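Local atomic coordinates of beta-hexosaminidase Amuc_2018 (Akkermansia muciniphila, PDB entry 6JEB), a protein that hydrolyses terminal non-reducing N-acetylhexosamine residues of beta-linked glycans, releasing N-acetylglucosamine from N-glycans and chitobiose, as a glycosyl hydrolase of family 20. Residues A2-I7 and T13-E18; L378-G383 and A422-S427; H409-A414 and F452-E457. All coordinates share one frame; numbering follows the deposited sequence. Where two conformers were deposited one is given.

Contact 1: residues A2-I7 and T13-E18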
ATOM      1  N   ALA A   2     -23.589   6.020  25.721  1.00 47.97           N
ATOM      2  CA  ALA A   2     -22.344   5.261  25.691  1.00 40.50           C
ATOM      3  C   ALA A   2     -22.209   4.478  24.389  1.00 34.12           C
ATOM      4  O   ALA A   2     -23.149   3.807  23.953  1.00 33.57           O
ATOM      5  CB  ALA A   2     -22.286   4.308  26.882  1.00 40.73           C
ATOM      6  N   GLN A   3     -21.023   4.548  23.782  1.00 28.30           N
ATOM      7  CA  GLN A   3     -20.762   3.953  22.482  1.00 24.54           C
ATOM      8  C   GLN A   3     -19.414   3.250  22.521  1.00 21.01           C
ATOM      9  O   GLN A   3     -18.621   3.429  23.449  1.00 23.15           O
ATOM     10  CB  GLN A   3     -20.690   5.027  21.388  1.00 27.31           C
ATOM     11  CG  GLN A   3     -21.962   5.821  21.181  1.00 31.88           C
ATOM     12  CD  GLN A   3     -21.789   6.902  20.130  1.00 37.90           C
ATOM     13  OE1 GLN A   3     -22.081   6.692  18.953  1.00 41.79           O
ATOM     14  NE2 GLN A   3     -21.303   8.064  20.551  1.00 39.22           N
ATOM     15  N   TYR A   4     -19.152   2.449  21.491  1.00 17.87           N
ATOM     16  CA  TYR A   4     -17.825   1.905  21.250  1.00 15.79           C
ATOM     17  C   TYR A   4     -17.014   2.880  20.402  1.00 16.38           C
ATOM     18  O   TYR A   4     -17.557   3.753  19.717  1.00 18.64           O
ATOM     19  CB  TYR A   4     -17.916   0.579  20.494  1.00 15.18           C
ATOM     20  CG  TYR A   4     -18.678  -0.516  21.206  1.00 15.19           C
ATOM     21  CD1 TYR A   4     -18.598  -0.669  22.589  1.00 16.67           C
ATOM     22  CD2 TYR A   4     -19.470  -1.409  20.492  1.00 17.03           C
ATOM     23  CE1 TYR A   4     -19.284  -1.679  23.234  1.00 17.15           C
ATOM     24  CE2 TYR A   4     -20.161  -2.420  21.130  1.00 16.72           C
ATOM     25  CZ  TYR A   4     -20.067  -2.552  22.500  1.00 16.47           C
ATOM     26  OH  TYR A   4     -20.764  -3.558  23.134  1.00 17.58           O
ATOM     27  N   SER A   5     -15.695   2.711  20.448  1.00 15.23           N
ATOM     28  CA  SER A   5     -14.799   3.499  19.616  1.00 15.55           C
ATOM     29  C   SER A   5     -13.953   2.591  18.739  1.00 15.16           C
ATOM     30  O   SER A   5     -12.723   2.578  18.844  1.00 18.02           O
ATOM     31  CB  SER A   5     -13.914   4.397  20.479  1.00 16.87           C
ATOM     32  OG  SER A   5     -14.710   5.392  21.090  1.00 18.65           O
ATOM     33  N   ILE A   6     -14.606   1.835  17.866  1.00 13.91           N
ATOM     34  CA  ILE A   6     -13.942   0.884  16.987  1.00 13.37           C
ATOM     35  C   ILE A   6     -13.706   1.559  15.645  1.00 14.19           C
ATOM     36  O   ILE A   6     -14.647   2.084  15.030  1.00 14.38           O
ATOM     37  CB  ILE A   6     -14.799  -0.380  16.804  1.00 12.72           C
ATOM     38  CG1 ILE A   6     -15.068  -1.066  18.150  1.00 14.15           C
ATOM     39  CG2 ILE A   6     -14.143  -1.328  15.797  1.00 13.65           C
ATOM     40  CD1 ILE A   6     -16.321  -1.924  18.131  1.00 15.36           C
ATOM     41  N   ILE A   7     -12.458   1.546  15.189  1.00 12.86           N
ATOM     42  CA  ILE A   7     -12.094   1.980  13.846  1.00 12.04           C
ATOM     43  C   ILE A   7     -11.474   0.780  13.144  1.00 13.25           C
ATOM     44  O   ILE A   7     -10.492   0.217  13.636  1.00 13.95           O
ATOM     45  CB  ILE A   7     -11.110   3.163  13.839  1.00 13.04           C
ATOM     46  CG1 ILE A   7     -11.707   4.364  14.576  1.00 14.12           C
ATOM     47  CG2 ILE A   7     -10.746   3.537  12.392  1.00 14.99           C
ATOM     48  CD1 ILE A   7     -10.689   5.471  14.877  1.00 15.56           C
ATOM     49  N   THR A  13     -23.775  -2.195  14.674  1.00 14.54           N
ATOM     50  CA  THR A  13     -23.612  -2.244  16.122  1.00 14.86           C
ATOM     51  C   THR A  13     -24.986  -2.062  16.740  1.00 15.41           C
ATOM     52  O   THR A  13     -25.641  -1.043  16.498  1.00 17.36           O
ATOM     53  CB  THR A  13     -22.680  -1.130  16.618  1.00 16.64           C
ATOM     54  OG1 THR A  13     -21.418  -1.220  15.943  1.00 16.60           O
ATOM     55  CG2 THR A  13     -22.452  -1.263  18.125  1.00 16.30           C
ATOM     56  N   GLU A  14     -25.423  -3.049  17.519  1.00 16.28           N
ATOM     57  CA  GLU A  14     -26.680  -2.989  18.263  1.00 18.15           C
ATOM     58  C   GLU A  14     -26.315  -2.930  19.743  1.00 18.32           C
ATOM     59  O   GLU A  14     -25.954  -3.946  20.341  1.00 18.74           O
ATOM     60  CB  GLU A  14     -27.548  -4.213  17.956  1.00 21.62           C
ATOM     61  CG  GLU A  14     -28.850  -4.252  18.780  1.00 24.92           C
ATOM     62  CD  GLU A  14     -29.700  -5.518  18.597  1.00 30.09           C
ATOM     63  OE1 GLU A  14     -29.359  -6.393  17.773  1.00 32.68           O
ATOM     64  OE2 GLU A  14     -30.733  -5.633  19.297  1.00 33.13           O
ATOM     65  N   LEU A  15     -26.405  -1.743  20.334  1.00 18.93           N
ATOM     66  CA  LEU A  15     -26.036  -1.572  21.731  1.00 19.73           C
ATOM     67  C   LEU A  15     -27.181  -1.988  22.648  1.00 21.22           C
ATOM     68  O   LEU A  15     -28.360  -1.846  22.312  1.00 25.47           O
ATOM     69  CB  LEU A  15     -25.661  -0.117  22.003  1.00 21.60           C
ATOM     70  CG  LEU A  15     -24.402   0.361  21.275  1.00 22.81           C
ATOM     71  CD1 LEU A  15     -24.186   1.852  21.518  1.00 27.39           C
ATOM     72  CD2 LEU A  15     -23.189  -0.433  21.726  1.00 24.80           C
ATOM     73  N   ARG A  16     -26.818  -2.503  23.817  1.00 21.76           N
ATOM     74  CA  ARG A  16     -27.765  -2.960  24.826  1.00 24.82           C
ATOM     75  C   ARG A  16     -27.561  -2.164  26.110  1.00 27.85           C
ATOM     76  O   ARG A  16     -26.566  -1.453  26.273  1.00 27.64           O
ATOM     77  CB  ARG A  16     -27.619  -4.472  25.060  1.00 25.61           C
ATOM     78  CG  ARG A  16     -28.017  -5.292  23.831  1.00 26.33           C
ATOM     79  CD  ARG A  16     -27.663  -6.765  23.929  1.00 28.13           C
ATOM     80  NE  ARG A  16     -28.348  -7.532  22.887  1.00 30.12           N
ATOM     81  CZ  ARG A  16     -28.089  -8.800  22.582  1.00 33.56           C
ATOM     82  NH1 ARG A  16     -27.136  -9.460  23.230  1.00 34.84           N
ATOM     83  NH2 ARG A  16     -28.783  -9.406  21.622  1.00 33.67           N
ATOM     84  N   GLN A  17     -28.522  -2.285  27.031  1.00 30.45           N
ATOM     85  CA  GLN A  17     -28.534  -1.442  28.224  1.00 33.71           C
ATOM     86  C   GLN A  17     -27.544  -1.887  29.293  1.00 30.66           C
ATOM     87  O   GLN A  17     -27.134  -1.062  30.116  1.00 32.06           O
ATOM     88  CB  GLN A  17     -29.943  -1.369  28.827  1.00 39.22           C
ATOM     89  CG  GLN A  17     -30.394  -2.647  29.526  1.00 46.96           C
ATOM     90  CD  GLN A  17     -31.640  -2.451  30.383  1.00 53.32           C
ATOM     91  OE1 GLN A  17     -31.704  -1.542  31.214  1.00 56.39           O
ATOM     92  NE2 GLN A  17     -32.634  -3.307  30.185  1.00 54.53           N
ATOM     93  N   GLU A  18     -27.157  -3.159  29.312  1.00 29.02           N
ATOM     94  CA  GLU A  18     -26.259  -3.645  30.347  1.00 28.50           C
ATOM     95  C   GLU A  18     -24.845  -3.119  30.118  1.00 25.37           C
ATOM     96  O   GLU A  18     -24.495  -2.637  29.036  1.00 23.75           O
ATOM     97  CB  GLU A  18     -26.229  -5.176  30.364  1.00 30.28           C
ATOM     98  CG  GLU A  18     -27.561  -5.841  30.674  1.00 34.21           C
ATOM     99  CD  GLU A  18     -28.460  -5.968  29.455  1.00 39.75           C
ATOM    100  OE1 GLU A  18     -27.950  -5.911  28.313  1.00 39.13           O
ATOM    101  OE2 GLU A  18     -29.684  -6.126  29.642  1.00 44.28           O
TER
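Leu15 and Tyr4 carry the apolar part of this contact, a CH-pi interaction in which one methyl of the leucine lies over a face of the tyrosine ring. CD2 of Leu15 is 4.0 Å from the Tyr4 ring centroid, 23° off the ring normal and displaced toward the rim, so its shortest approach is 3.7 Å, to CE2 of Tyr4. The two side chains run past one another in opposite directions. CG2 of Thr13 joins obliquely, 3.8 Å from CD2 of Tyr4; a chi1 of -56° sets OG1 of Thr13 beside the backbone N and leaves CG2 anti to it, facing the ring.

The strand 12-16 that supplies Thr13 and Leu15 pairs antiparallel with strand 79-86 in the mixed sheet of the family 20 domain 2, and Tyr4 lies against that sheet from the N-terminal loop, with Leu68 of helix 55-73 also on its side chain.

Van der Waals contact with the backbone makes up the rest: the other methyl of Leu15, CD1, is 3.3 Å from O of Ala2 and 4.1 Å from CA of Gln3. As for polar groups, OH of Tyr4 is hydrogen-bonded to O of Pro80, which anchors the far end of the ring to strand 79-86.

Contact 2: residues L378-G383 and A422-S427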
ATOM      1  N   LEU A 378     -13.124  10.501   1.549  1.00 16.43           N
ATOM      2  CA  LEU A 378     -13.004   9.536   0.459  1.00 16.19           C
ATOM      3  C   LEU A 378     -14.106   8.483   0.520  1.00 17.01           C
ATOM      4  O   LEU A 378     -14.242   7.767   1.519  1.00 16.71           O
ATOM      5  CB  LEU A 378     -11.646   8.848   0.515  1.00 16.53           C
ATOM      6  CG  LEU A 378     -11.457   7.738  -0.523  1.00 16.88           C
ATOM      7  CD1 LEU A 378     -11.480   8.316  -1.940  1.00 18.29           C
ATOM      8  CD2 LEU A 378     -10.160   6.987  -0.256  1.00 19.36           C
ATOM      9  N   ASP A 379     -14.881   8.390  -0.559  1.00 17.38           N
ATOM     10  CA  ASP A 379     -15.677   7.213  -0.887  1.00 17.53           C
ATOM     11  C   ASP A 379     -14.974   6.588  -2.082  1.00 17.29           C
ATOM     12  O   ASP A 379     -14.919   7.221  -3.150  1.00 18.56           O
ATOM     13  CB  ASP A 379     -17.099   7.638  -1.269  1.00 18.90           C
ATOM     14  CG  ASP A 379     -17.934   6.500  -1.862  1.00 19.46           C
ATOM     15  OD1 ASP A 379     -17.507   5.325  -1.819  1.00 17.15           O
ATOM     16  OD2 ASP A 379     -19.039   6.790  -2.383  1.00 21.09           O
ATOM     17  N   PRO A 380     -14.387   5.389  -1.956  1.00 16.28           N
ATOM     18  CA  PRO A 380     -13.636   4.818  -3.091  1.00 17.05           C
ATOM     19  C   PRO A 380     -14.438   4.721  -4.369  1.00 18.42           C
ATOM     20  O   PRO A 380     -13.852   4.770  -5.460  1.00 19.13           O
ATOM     21  CB  PRO A 380     -13.219   3.436  -2.569  1.00 16.12           C
ATOM     22  CG  PRO A 380     -13.131   3.623  -1.089  1.00 16.17           C
ATOM     23  CD  PRO A 380     -14.292   4.532  -0.758  1.00 15.59           C
ATOM     24  N   ALA A 381     -15.764   4.604  -4.270  1.00 18.01           N
ATOM     25  CA  ALA A 381     -16.636   4.526  -5.435  1.00 20.14           C
ATOM     26  C   ALA A 381     -17.076   5.890  -5.941  1.00 20.70           C
ATOM     27  O   ALA A 381     -17.721   5.959  -6.993  1.00 22.32           O
ATOM     28  CB  ALA A 381     -17.876   3.689  -5.112  1.00 21.63           C
ATOM     29  N   PHE A 382     -16.742   6.966  -5.230  1.00 19.35           N
ATOM     30  CA  PHE A 382     -17.107   8.322  -5.636  1.00 22.12           C
ATOM     31  C   PHE A 382     -18.600   8.447  -5.935  1.00 26.50           C
ATOM     32  O   PHE A 382     -19.015   9.105  -6.893  1.00 29.99           O
ATOM     33  CB  PHE A 382     -16.234   8.815  -6.791  1.00 22.18           C
ATOM     34  CG  PHE A 382     -14.841   9.154  -6.370  1.00 23.10           C
ATOM     35  CD1 PHE A 382     -13.890   8.160  -6.209  1.00 23.05           C
ATOM     36  CD2 PHE A 382     -14.488  10.465  -6.100  1.00 24.48           C
ATOM     37  CE1 PHE A 382     -12.607   8.471  -5.794  1.00 23.61           C
ATOM     38  CE2 PHE A 382     -13.206  10.782  -5.691  1.00 27.03           C
ATOM     39  CZ  PHE A 382     -12.264   9.783  -5.536  1.00 26.82           C
ATOM     40  N   GLY A 383     -19.412   7.795  -5.103  1.00 25.37           N
ATOM     41  CA  GLY A 383     -20.852   7.864  -5.213  1.00 27.15           C
ATOM     42  C   GLY A 383     -21.458   7.074  -6.350  1.00 28.73           C
ATOM     43  O   GLY A 383     -22.676   7.153  -6.550  1.00 32.59           O
ATOM     44  N   ALA A 422      -8.526   3.280   6.521  1.00 12.23           N
ATOM     45  CA  ALA A 422      -9.044   1.991   6.982  1.00 12.04           C
ATOM     46  C   ALA A 422     -10.565   1.995   7.017  1.00 12.32           C
ATOM     47  O   ALA A 422     -11.212   1.025   6.595  1.00 13.14           O
ATOM     48  CB  ALA A 422      -8.478   1.658   8.367  1.00 12.43           C
ATOM     49  N   GLU A 423     -11.153   3.084   7.512  1.00 12.17           N
ATOM     50  CA  GLU A 423     -12.607   3.176   7.582  1.00 13.24           C
ATOM     51  C   GLU A 423     -13.222   3.333   6.192  1.00 13.18           C
ATOM     52  O   GLU A 423     -14.290   2.779   5.915  1.00 14.15           O
ATOM     53  CB  GLU A 423     -13.018   4.302   8.542  1.00 13.53           C
ATOM     54  CG  GLU A 423     -14.526   4.441   8.717  1.00 14.09           C
ATOM     55  CD  GLU A 423     -14.943   4.900  10.111  1.00 15.53           C
ATOM     56  OE1 GLU A 423     -14.459   4.319  11.108  1.00 14.89           O
ATOM     57  OE2 GLU A 423     -15.763   5.841  10.214  1.00 15.93           O
ATOM     58  N   ALA A 424     -12.543   4.049   5.289  1.00 12.80           N
ATOM     59  CA  ALA A 424     -13.039   4.161   3.918  1.00 12.91           C
ATOM     60  C   ALA A 424     -13.052   2.809   3.208  1.00 13.25           C
ATOM     61  O   ALA A 424     -13.944   2.535   2.393  1.00 15.09           O
ATOM     62  CB  ALA A 424     -12.191   5.168   3.137  1.00 13.62           C
ATOM     63  N   GLY A 425     -12.058   1.957   3.481  1.00 12.74           N
ATOM     64  CA  GLY A 425     -12.015   0.657   2.835  1.00 13.59           C
ATOM     65  C   GLY A 425     -12.965  -0.354   3.439  1.00 12.12           C
ATOM     66  O   GLY A 425     -13.462  -1.236   2.728  1.00 13.30           O
ATOM     67  N   TRP A 426     -13.234  -0.248   4.740  1.00 11.99           N
ATOM     68  CA  TRP A 426     -13.994  -1.244   5.489  1.00 11.73           C
ATOM     69  C   TRP A 426     -15.465  -0.881   5.663  1.00 12.49           C
ATOM     70  O   TRP A 426     -16.341  -1.735   5.489  1.00 13.07           O
ATOM     71  CB  TRP A 426     -13.363  -1.430   6.878  1.00 11.66           C
ATOM     72  CG  TRP A 426     -14.105  -2.438   7.712  1.00 11.61           C
ATOM     73  CD1 TRP A 426     -15.296  -2.256   8.362  1.00 12.28           C
ATOM     74  CD2 TRP A 426     -13.725  -3.798   7.950  1.00 11.14           C
ATOM     75  NE1 TRP A 426     -15.683  -3.421   8.979  1.00 11.97           N
ATOM     76  CE2 TRP A 426     -14.734  -4.383   8.744  1.00 12.01           C
ATOM     77  CE3 TRP A 426     -12.624  -4.578   7.575  1.00 12.22           C
ATOM     78  CZ2 TRP A 426     -14.685  -5.715   9.157  1.00 12.41           C
ATOM     79  CZ3 TRP A 426     -12.571  -5.901   7.993  1.00 12.50           C
ATOM     80  CH2 TRP A 426     -13.597  -6.456   8.777  1.00 12.55           C
ATOM     81  N   SER A 427     -15.753   0.352   6.066  1.00 12.73           N
ATOM     82  CA  SER A 427     -17.083   0.631   6.609  1.00 12.92           C
ATOM     83  C   SER A 427     -18.076   0.977   5.505  1.00 13.86           C
ATOM     84  O   SER A 427     -17.765   1.794   4.631  1.00 14.82           O
ATOM     85  CB  SER A 427     -17.019   1.792   7.592  1.00 12.92           C
ATOM     86  OG  SER A 427     -16.135   1.487   8.656  1.00 13.31           O
TER
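Ala424 is the residue of helix 417-426 that meets the loop 378-383, touching both Leu378 and Pro380. Just before it in the helix, Glu423 turns its carboxylate elsewhere: OE1 forms a salt bridge with Lys440 and also accepts from the backbone N of Glu9, while OE2 is hydrogen-bonded to Tyr376, just ahead of the loop. That last bond gives the helix a second tie to the chain leading into 378-383.

At Ala424 the CB methyl points at the loop. It lies 3.7 Å from O of Leu378 and 4.4 Å from CD2 of the same residue, so it meets both the backbone and one branch of the leucine. O of Leu378 accepts a hydrogen bond from NH1 of Arg432. CG and CD of Pro380 both lie 3.7 Å from O of Ala424, and the methyl is met more loosely, CD of Pro380 to CB of Ala424 being 4.5 Å.

Both segments belong to the family 20 catalytic domain, a TIM barrel: the loop lies between helices 372-376 and 386-389, and helix 417-426 comes after the eighth barrel strand, 392-399, and helix 407-414. What presents Pro380 is a type I beta turn from Asp379 to Phe382, combined with an Asx turn: OD1 of Asp379 accepts from N of Ala381 at 3.1 Å, from well above the carboxylate plane. OD2 of Asp379 takes N of Gly383 at 2.9 Å, also from above that plane, and a salt bridge from OD1 to Arg89 ties the aspartate to the chain entering the barrel.

Further along, Trp426 ends the helix with its indole turned away from the loop, edge-to-face with Tyr60 and hydrogen-bonded through NE1 to Asp86. Ser427 then leaves helical geometry, its N still bonded to O of Glu423 and its OG to O of Glu9.

Contact 3: residues H409-A414 and F452-E457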
ATOM      1  N   HIS A 409       9.419   9.400  11.206  1.00 15.36           N
ATOM      2  CA  HIS A 409       8.835  10.271  10.189  1.00 15.37           C
ATOM      3  C   HIS A 409       7.725   9.561   9.417  1.00 14.78           C
ATOM      4  O   HIS A 409       6.717  10.183   9.059  1.00 15.00           O
ATOM      5  CB  HIS A 409       9.919  10.738   9.222  1.00 16.11           C
ATOM      6  CG  HIS A 409      10.756  11.862   9.748  1.00 18.36           C
ATOM      7  ND1 HIS A 409      11.995  11.670  10.326  1.00 23.30           N
ATOM      8  CD2 HIS A 409      10.536  13.196   9.769  1.00 17.80           C
ATOM      9  CE1 HIS A 409      12.500  12.840  10.677  1.00 23.78           C
ATOM     10  NE2 HIS A 409      11.637  13.782  10.343  1.00 22.28           N
ATOM     11  N   LEU A 410       7.914   8.270   9.132  1.00 14.72           N
ATOM     12  CA  LEU A 410       6.927   7.512   8.375  0.70 14.35           C
ATOM     13  C   LEU A 410       5.595   7.444   9.118  1.00 14.12           C
ATOM     14  O   LEU A 410       4.532   7.710   8.541  1.00 14.55           O
ATOM     15  CB  LEU A 410       7.490   6.112   8.126  0.70 16.27           C
ATOM     16  CG  LEU A 410       6.736   5.168   7.206  0.70 17.49           C
ATOM     17  CD1 LEU A 410       6.637   5.793   5.838  0.70 21.08           C
ATOM     18  CD2 LEU A 410       7.455   3.832   7.128  0.70 16.15           C
ATOM     19  N   LEU A 411       5.634   7.066  10.396  1.00 13.68           N
ATOM     20  CA  LEU A 411       4.402   6.975  11.169  1.00 13.93           C
ATOM     21  C   LEU A 411       3.768   8.341  11.358  1.00 14.07           C
ATOM     22  O   LEU A 411       2.538   8.442  11.422  1.00 15.07           O
ATOM     23  CB  LEU A 411       4.665   6.324  12.528  1.00 14.77           C
ATOM     24  CG  LEU A 411       5.071   4.848  12.497  1.00 14.63           C
ATOM     25  CD1 LEU A 411       5.383   4.369  13.917  1.00 15.64           C
ATOM     26  CD2 LEU A 411       3.988   3.983  11.845  1.00 16.62           C
ATOM     27  N   TYR A 412       4.584   9.397  11.460  1.00 13.31           N
ATOM     28  CA  TYR A 412       4.015  10.728  11.622  1.00 13.92           C
ATOM     29  C   TYR A 412       3.105  11.081  10.453  1.00 14.48           C
ATOM     30  O   TYR A 412       2.020  11.637  10.652  1.00 15.16           O
ATOM     31  CB  TYR A 412       5.099  11.798  11.795  1.00 14.51           C
ATOM     32  CG  TYR A 412       4.443  13.112  12.122  1.00 15.39           C
ATOM     33  CD1 TYR A 412       4.127  13.436  13.434  1.00 15.34           C
ATOM     34  CD2 TYR A 412       4.080  13.998  11.112  1.00 15.18           C
ATOM     35  CE1 TYR A 412       3.485  14.624  13.743  1.00 15.89           C
ATOM     36  CE2 TYR A 412       3.428  15.177  11.399  1.00 15.89           C
ATOM     37  CZ  TYR A 412       3.139  15.487  12.719  1.00 17.36           C
ATOM     38  OH  TYR A 412       2.487  16.653  13.008  1.00 18.34           O
ATOM     39  N   ARG A 413       3.536  10.778   9.221  1.00 13.36           N
ATOM     40  CA  ARG A 413       2.688  11.086   8.072  1.00 13.65           C
ATOM     41  C   ARG A 413       1.651  10.003   7.791  1.00 12.81           C
ATOM     42  O   ARG A 413       0.563  10.321   7.306  1.00 14.71           O
ATOM     43  CB  ARG A 413       3.523  11.437   6.835  1.00 13.82           C
ATOM     44  CG  ARG A 413       4.265  12.749   7.037  1.00 15.24           C
ATOM     45  CD  ARG A 413       4.399  13.634   5.797  1.00 15.57           C
ATOM     46  NE  ARG A 413       4.912  14.940   6.205  1.00 15.51           N
ATOM     47  CZ  ARG A 413       5.099  15.992   5.403  1.00 15.37           C
ATOM     48  NH1 ARG A 413       4.827  15.918   4.105  1.00 16.69           N
ATOM     49  NH2 ARG A 413       5.565  17.131   5.913  1.00 16.99           N
ATOM     50  N   ALA A 414       1.939   8.743   8.116  1.00 13.22           N
ATOM     51  CA  ALA A 414       0.970   7.688   7.833  1.00 13.57           C
ATOM     52  C   ALA A 414      -0.266   7.798   8.719  1.00 13.31           C
ATOM     53  O   ALA A 414      -1.386   7.583   8.245  1.00 14.33           O
ATOM     54  CB  ALA A 414       1.615   6.309   7.973  1.00 14.38           C
ATOM     55  N   PHE A 452       1.111   0.836  21.668  1.00 20.74           N
ATOM     56  CA  PHE A 452       2.272   0.955  20.799  1.00 21.68           C
ATOM     57  C   PHE A 452       3.287   1.981  21.268  1.00 22.36           C
ATOM     58  O   PHE A 452       4.298   2.177  20.584  1.00 23.60           O
ATOM     59  CB  PHE A 452       1.838   1.267  19.359  1.00 21.64           C
ATOM     60  CG  PHE A 452       0.969   0.206  18.753  1.00 21.40           C
ATOM     61  CD1 PHE A 452       1.499  -1.030  18.419  1.00 23.61           C
ATOM     62  CD2 PHE A 452      -0.382   0.436  18.528  1.00 21.17           C
ATOM     63  CE1 PHE A 452       0.701  -2.013  17.867  1.00 22.00           C
ATOM     64  CE2 PHE A 452      -1.183  -0.546  17.972  1.00 20.12           C
ATOM     65  CZ  PHE A 452      -0.638  -1.771  17.638  1.00 22.61           C
ATOM     66  N   ASN A 453       3.059   2.623  22.417  1.00 22.25           N
ATOM     67  CA  ASN A 453       3.943   3.677  22.913  0.60 24.59           C
ATOM     68  C   ASN A 453       4.189   4.732  21.839  1.00 23.52           C
ATOM     69  O   ASN A 453       5.288   5.275  21.699  1.00 25.53           O
ATOM     70  CB  ASN A 453       5.240   3.092  23.471  0.60 28.68           C
ATOM     71  CG  ASN A 453       4.979   2.070  24.561  0.60 32.36           C
ATOM     72  OD1 ASN A 453       4.229   2.333  25.502  0.60 34.75           O
ATOM     73  ND2 ASN A 453       5.570   0.889  24.424  0.60 35.32           N
ATOM     74  N   TYR A 454       3.144   5.023  21.071  1.00 20.73           N
ATOM     75  CA  TYR A 454       3.227   5.932  19.943  1.00 19.14           C
ATOM     76  C   TYR A 454       2.117   6.968  20.056  1.00 18.51           C
ATOM     77  O   TYR A 454       0.971   6.627  20.363  1.00 19.43           O
ATOM     78  CB  TYR A 454       3.118   5.178  18.596  1.00 19.43           C
ATOM     79  CG  TYR A 454       3.259   6.156  17.471  1.00 17.61           C
ATOM     80  CD1 TYR A 454       4.500   6.685  17.158  1.00 18.23           C
ATOM     81  CD2 TYR A 454       2.149   6.618  16.777  1.00 17.57           C
ATOM     82  CE1 TYR A 454       4.642   7.626  16.169  1.00 17.15           C
ATOM     83  CE2 TYR A 454       2.282   7.561  15.778  1.00 17.15           C
ATOM     84  CZ  TYR A 454       3.534   8.061  15.487  1.00 18.15           C
ATOM     85  OH  TYR A 454       3.693   9.009  14.523  1.00 19.08           O
ATOM     86  N   ASP A 455       2.456   8.231  19.792  1.00 18.23           N
ATOM     87  CA  ASP A 455       1.539   9.354  19.984  1.00 19.05           C
ATOM     88  C   ASP A 455       1.040   9.841  18.625  1.00 18.92           C
ATOM     89  O   ASP A 455       1.821  10.365  17.821  1.00 19.19           O
ATOM     90  CB  ASP A 455       2.224  10.489  20.743  1.00 20.40           C
ATOM     91  CG  ASP A 455       1.229  11.508  21.287  1.00 22.57           C
ATOM     92  OD1 ASP A 455       0.080  11.541  20.795  1.00 22.03           O
ATOM     93  OD2 ASP A 455       1.593  12.273  22.207  1.00 25.43           O
ATOM     94  N   MET A 456      -0.261   9.686  18.383  1.00 18.50           N
ATOM     95  CA  MET A 456      -0.874  10.117  17.132  1.00 17.12           C
ATOM     96  C   MET A 456      -1.329  11.570  17.143  1.00 17.15           C
ATOM     97  O   MET A 456      -1.922  12.017  16.157  1.00 19.19           O
ATOM     98  CB  MET A 456      -2.068   9.221  16.769  1.00 17.34           C
ATOM     99  CG  MET A 456      -1.701   7.787  16.460  1.00 18.06           C
ATOM    100  SD  MET A 456      -2.976   6.914  15.511  1.00 17.47           S
ATOM    101  CE  MET A 456      -4.391   7.066  16.610  1.00 17.10           C
ATOM    102  N   GLU A 457      -1.088  12.313  18.223  1.00 18.69           N
ATOM    103  CA  GLU A 457      -1.464  13.722  18.237  1.00 19.78           C
ATOM    104  C   GLU A 457      -0.739  14.469  17.126  1.00 19.28           C
ATOM    105  O   GLU A 457       0.455  14.261  16.892  1.00 19.07           O
ATOM    106  CB  GLU A 457      -1.118  14.358  19.583  1.00 21.83           C
ATOM    107  CG  GLU A 457      -1.476  15.838  19.641  1.00 28.40           C
ATOM    108  CD  GLU A 457      -1.228  16.464  21.002  1.00 38.39           C
ATOM    109  OE1 GLU A 457      -0.105  16.335  21.532  1.00 41.50           O
ATOM    110  OE2 GLU A 457      -2.162  17.088  21.543  1.00 43.76           O
TER
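Tyr454 lays its ring against Leu411, with CD1 of the leucine over one face. This CH-pi contact puts CD1 4.2 Å from the ring centroid, 20° off the normal, with the methyl shifted toward the rim. The phenol end reaches further, to the root of the leucine: CB of Leu411 is 3.6 Å from CZ of Tyr454 and 3.5 Å from its OH. The two side chains are inclined to one another, and CG of Tyr454 is anti to its backbone N (chi1 -178°), which extends the ring from the loop to the helix.

At its tip the hydroxyl sits beside the backbone between Leu411 and Tyr412. OH of Tyr454 is 3.2 Å from N of Tyr412, but the angle is too poor for a hydrogen bond; O of Leu411, 3.4 Å from OH of Tyr454, is also badly angled. Tyr412 approaches Glu457 more loosely, with CE1 of Tyr412 4.4 Å from O of Glu457.

Helix 407-414 follows strand 392-399, the eighth strand of the catalytic TIM barrel, and Leu410 and Ala414 pack on Val399 of that strand. The loop 452-457 follows helix 434-452, so Tyr454 packs the chain after that helix on one that follows the last barrel strand.

In the second shell, the hydroxyl of Tyr454 is hydrogen-bonded to Arg458, just beyond the loop, and Asn462 connects Tyr412 and Glu457 by hydrogen bonds to OH of the former and O of the latter. An Asx turn shapes the loop: OD1 of Asp455 accepts from N of Glu457 at 2.9 Å, and a salt bridge to Arg445 fastens Asp455 to helix 434-452. Met115 of helix 106-118 touches both Leu411 and Tyr454.

Contact 1 is complete near the N-terminus, within domain 2, before the other two open. Contacts 2 and 3 then alternate along the chain, drawing on the consecutive helices 407-414 and 417-426. Centres of contacts 1 and 2 lie about 22 Å apart, yet the two touch, CG2 of Ile7 being 4.0 Å from OE1 of Glu423, consistent with a seam between domain 2 and the catalytic domain. The centre of contact 3 is about 23 Å from that of contact 2 and about 27 Å from that of contact 1, touching neither. Helix 434-452 touches the N-terminal loop of contact 1, pairs through Lys440 with Glu423 of contact 2 and leads into 452-457, so it probably helps hold the two domains together.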